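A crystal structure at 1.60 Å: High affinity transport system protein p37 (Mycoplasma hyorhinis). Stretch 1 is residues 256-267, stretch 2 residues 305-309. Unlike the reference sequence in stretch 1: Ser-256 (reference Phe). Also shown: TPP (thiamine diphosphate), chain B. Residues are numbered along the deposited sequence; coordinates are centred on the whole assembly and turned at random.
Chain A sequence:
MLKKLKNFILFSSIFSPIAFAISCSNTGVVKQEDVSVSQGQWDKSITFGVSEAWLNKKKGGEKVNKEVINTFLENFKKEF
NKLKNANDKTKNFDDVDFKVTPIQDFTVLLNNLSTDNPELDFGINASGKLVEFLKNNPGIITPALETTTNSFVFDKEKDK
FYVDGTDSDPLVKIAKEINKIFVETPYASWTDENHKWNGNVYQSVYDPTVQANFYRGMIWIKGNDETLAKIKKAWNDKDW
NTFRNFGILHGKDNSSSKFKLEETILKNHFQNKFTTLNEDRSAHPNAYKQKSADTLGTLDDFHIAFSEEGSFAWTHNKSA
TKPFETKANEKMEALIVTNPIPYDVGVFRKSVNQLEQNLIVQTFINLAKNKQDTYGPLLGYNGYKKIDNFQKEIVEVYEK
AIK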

# COMPACT_ATOMS: atom_id res chain seq x y z
N SER A 256 4.64 -4.53 5.44
CA SER A 256 3.55 -5.51 5.42
C SER A 256 3.53 -6.23 4.08
O SER A 256 3.64 -7.48 4.04
CB SER A 256 2.19 -4.89 5.70
OG SER A 256 2.17 -4.19 6.93
N SER A 257 3.37 -5.51 2.98
CA SER A 257 3.13 -6.10 1.67
C SER A 257 4.39 -6.58 0.96
O SER A 257 4.24 -7.20 -0.11
CB SER A 257 2.39 -5.14 0.75
OG SER A 257 3.15 -4.00 0.44
N LYS A 258 5.58 -6.32 1.46
CA LYS A 258 6.82 -6.80 0.85
C LYS A 258 7.61 -7.67 1.81
O LYS A 258 8.78 -8.02 1.57
CB LYS A 258 7.63 -5.63 0.30
CG LYS A 258 6.90 -4.94 -0.84
CD LYS A 258 7.41 -3.53 -1.09
CE LYS A 258 6.89 -2.57 -0.04
NZ LYS A 258 5.57 -2.03 -0.45
N PHE A 259 6.95 -8.07 2.89
CA PHE A 259 7.62 -8.92 3.88
C PHE A 259 6.65 -9.70 4.78
O PHE A 259 6.52 -10.87 4.65
CB PHE A 259 8.63 -8.14 4.75
CG PHE A 259 9.67 -9.02 5.41
CD1 PHE A 259 9.37 -9.70 6.54
CD2 PHE A 259 10.89 -9.21 4.85
CE1 PHE A 259 10.29 -10.52 7.14
CE2 PHE A 259 11.78 -10.00 5.42
CZ PHE A 259 11.47 -10.66 6.59
N LYS A 260 5.95 -9.04 5.68
CA LYS A 260 5.20 -9.74 6.71
C LYS A 260 4.00 -10.49 6.16
O LYS A 260 3.74 -11.61 6.61
CB LYS A 260 4.75 -8.76 7.83
CG LYS A 260 5.92 -8.11 8.53
CD LYS A 260 5.48 -7.01 9.49
CE LYS A 260 6.24 -7.08 10.80
NZ LYS A 260 7.41 -6.16 10.81
N LEU A 261 3.23 -9.96 5.22
CA LEU A 261 2.05 -10.69 4.75
C LEU A 261 2.47 -11.96 4.03
O LEU A 261 1.77 -12.97 4.14
CB LEU A 261 1.17 -9.82 3.85
CG LEU A 261 0.48 -8.69 4.62
CD1 LEU A 261 -0.11 -7.68 3.64
CD2 LEU A 261 -0.61 -9.25 5.52
N GLU A 262 3.55 -11.89 3.28
CA GLU A 262 4.05 -13.07 2.56
C GLU A 262 4.65 -14.07 3.55
O GLU A 262 4.47 -15.28 3.37
CB GLU A 262 5.06 -12.68 1.49
CG GLU A 262 4.48 -11.88 0.35
CD GLU A 262 4.40 -10.38 0.53
OE1 GLU A 262 4.74 -9.88 1.61
OE2 GLU A 262 4.00 -9.73 -0.47
N GLU A 263 5.38 -13.57 4.56
CA GLU A 263 5.88 -14.46 5.61
C GLU A 263 4.76 -15.29 6.20
O GLU A 263 4.87 -16.51 6.40
CB GLU A 263 6.58 -13.65 6.70
CG GLU A 263 6.88 -14.44 7.99
CD GLU A 263 7.64 -13.55 8.94
OE1 GLU A 263 8.73 -13.89 9.40
OE2 GLU A 263 7.13 -12.44 9.24
N THR A 264 3.61 -14.68 6.52
CA THR A 264 2.46 -15.39 7.04
C THR A 264 1.97 -16.48 6.09
O THR A 264 1.70 -17.61 6.53
CB THR A 264 1.28 -14.41 7.29
OG1 THR A 264 1.68 -13.49 8.32
CG2 THR A 264 0.05 -15.11 7.81
N ILE A 265 1.84 -16.18 4.80
CA ILE A 265 1.40 -17.22 3.86
C ILE A 265 2.37 -18.42 3.82
O ILE A 265 1.93 -19.57 3.82
CB ILE A 265 1.24 -16.61 2.46
CG1 ILE A 265 0.13 -15.55 2.37
CG2 ILE A 265 1.00 -17.68 1.41
CD1 ILE A 265 -1.21 -16.00 2.92
N LEU A 266 3.66 -18.14 3.79
CA LEU A 266 4.71 -19.16 3.76
C LEU A 266 4.71 -19.99 5.02
O LEU A 266 4.87 -21.21 4.95
CB LEU A 266 6.08 -18.50 3.53
CG LEU A 266 6.29 -17.83 2.17
CD1 LEU A 266 7.66 -17.19 2.05
CD2 LEU A 266 6.08 -18.81 1.03
N LYS A 267 4.54 -19.34 6.16
CA LYS A 267 4.41 -20.08 7.41
C LYS A 267 3.16 -20.93 7.46
O LYS A 267 3.22 -22.08 7.93
CB LYS A 267 4.43 -19.08 8.59
CG LYS A 267 4.36 -19.77 9.95
CD LYS A 267 5.64 -19.49 10.73
CE LYS A 267 5.63 -18.13 11.41
NZ LYS A 267 6.54 -17.14 10.76
N ALA A 305 9.70 -13.60 -5.54
CA ALA A 305 9.74 -12.22 -5.07
C ALA A 305 8.42 -11.81 -4.42
O ALA A 305 7.34 -12.26 -4.80
CB ALA A 305 10.07 -11.24 -6.18
N PHE A 306 8.54 -10.92 -3.42
CA PHE A 306 7.37 -10.36 -2.78
C PHE A 306 7.07 -8.97 -3.33
O PHE A 306 8.02 -8.23 -3.58
CB PHE A 306 7.62 -10.23 -1.28
CG PHE A 306 7.97 -11.49 -0.52
CD1 PHE A 306 7.71 -12.74 -1.07
CD2 PHE A 306 8.54 -11.40 0.74
CE1 PHE A 306 8.04 -13.87 -0.34
CE2 PHE A 306 8.88 -12.53 1.43
CZ PHE A 306 8.60 -13.77 0.90
N SER A 307 5.77 -8.67 -3.48
CA SER A 307 5.41 -7.29 -3.81
C SER A 307 3.99 -7.01 -3.38
O SER A 307 3.23 -7.88 -2.97
CB SER A 307 5.53 -7.03 -5.31
OG SER A 307 4.41 -7.57 -5.97
N GLU A 308 3.63 -5.72 -3.49
CA GLU A 308 2.23 -5.37 -3.40
C GLU A 308 1.45 -6.09 -4.49
O GLU A 308 1.94 -6.19 -5.62
CB GLU A 308 2.07 -3.85 -3.61
CG GLU A 308 2.95 -2.96 -2.77
CD GLU A 308 4.27 -2.61 -3.41
OE1 GLU A 308 4.80 -1.52 -3.05
OE2 GLU A 308 4.78 -3.38 -4.26
N GLU A 309 0.26 -6.56 -4.16
CA GLU A 309 -0.62 -7.10 -5.19
C GLU A 309 -0.79 -6.07 -6.30
O GLU A 309 -1.10 -4.90 -6.08
CB GLU A 309 -1.96 -7.50 -4.60
CG GLU A 309 -2.93 -8.00 -5.67
CD GLU A 309 -4.31 -8.29 -5.16
OE1 GLU A 309 -5.00 -7.36 -4.65
OE2 GLU A 309 -4.73 -9.46 -5.29
N1' TPP B . -1.57 3.16 -6.58
C2' TPP B . -0.86 4.23 -7.02
CM2 TPP B . -1.46 5.11 -8.12
N3' TPP B . 0.35 4.51 -6.50
C4' TPP B . 0.81 3.77 -5.45
N4' TPP B . 1.97 4.13 -4.89
C5' TPP B . 0.12 2.63 -5.02
C6' TPP B . -1.10 2.36 -5.63
C7' TPP B . 0.59 1.68 -3.91
N3 TPP B . 0.17 2.03 -2.54
C2 TPP B . -0.03 3.27 -2.09
S1 TPP B . -0.54 3.21 -0.42
C5 TPP B . -0.43 1.46 -0.38
C4 TPP B . 0.09 1.05 -1.59
CM4 TPP B . 0.11 -0.44 -1.99
C6 TPP B . -0.67 0.61 0.87
C7 TPP B . 0.52 0.71 1.83
O7 TPP B . 1.68 0.15 1.20
PA TPP B . 3.19 0.49 1.58
O1A TPP B . 4.07 -0.02 0.50
O2A TPP B . 3.33 1.96 1.87
O3A TPP B . 3.49 -0.18 2.97
PB TPP B . 4.01 -1.68 3.22
O1B TPP B . 2.99 -2.66 2.73
O2B TPP B . 4.19 -1.75 4.79
O3B TPP B . 5.45 -1.86 2.59

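Stretch 1 is helical from Ser-256 to Lys-267, and stretch 2 is an extended strand from Ala-305 to Glu-308. The two axes approach to 6.2 Å, with an angle of 115° between their N-to-C directions, so the strand runs across the start of the helix rather than along it. The nearest backbone points are Lys-258 CA to Ser-307 CA at 4.9 Å and Ser-257 CA to Glu-308 CA at 5.2 Å. The helix opens with a wider pi-type turn, in which Leu-261 N donates to Ser-256 O at 2.8 Å; the regular i to i+4 pattern then begins with Glu-263 N to Phe-259 O at 2.9 Å. No backbone hydrogen bond joins the stretches. Ser-257 O and Ser-307 O lie 3.1 Å apart, but both are acceptors, so the approach is not a hydrogen bond.

The hydrogen bond and the CH-pi contact across the stretches both come from side chains, and Phe-306 contributes the largest single share of the covered surface: 120 Å² of its area is masked by the helix, within a total of 392 Å² summed over both sides. Its CA-to-CB bond points toward the helix, and chi1 is m. Glu-262 CB sits 3.5 Å from the centroid of the Phe-306 ring, only 3° off the ring normal, a CH-pi contact over one face. At the ring edge, Leu-266 CD1 meets Phe-306 CZ at 3.7 Å, and Lys-258 O approaches Phe-306 CD2 at 3.5 Å. A flat aromatic ring suits this site because its face receives the aliphatic part of a glutamate while its rim packs against a leucine methyl.

The carboxylate of Glu-262 turns back toward the first turn of the helix, with chi2 at 87°, placing Glu-262 OE2 2.6 Å from Ser-257 O. Two oxygens this close suggest a protonated acid, although the coordinates do not settle it.

The polar link is a salt bridge, with Lys-258 NZ donating to Glu-308 OE1 at 2.8 Å. Both CA-to-CB bonds point sideways, but the long chains bring their charged ends together. Lys-258 NZ also donates to Ser-257 OG at 3.2 Å and to TPP O1A at 2.7 Å, so one ammonium group ties the strand glutamate to the diphosphate. Ser-257, small and with chi1 p, donates from Ser-257 OG to TPP O1B at 2.7 Å, while the same Ser-257 OG lies 3.4 Å from Glu-308 CG. The contact has one unmet cost: Glu-308 N is buried without a partner.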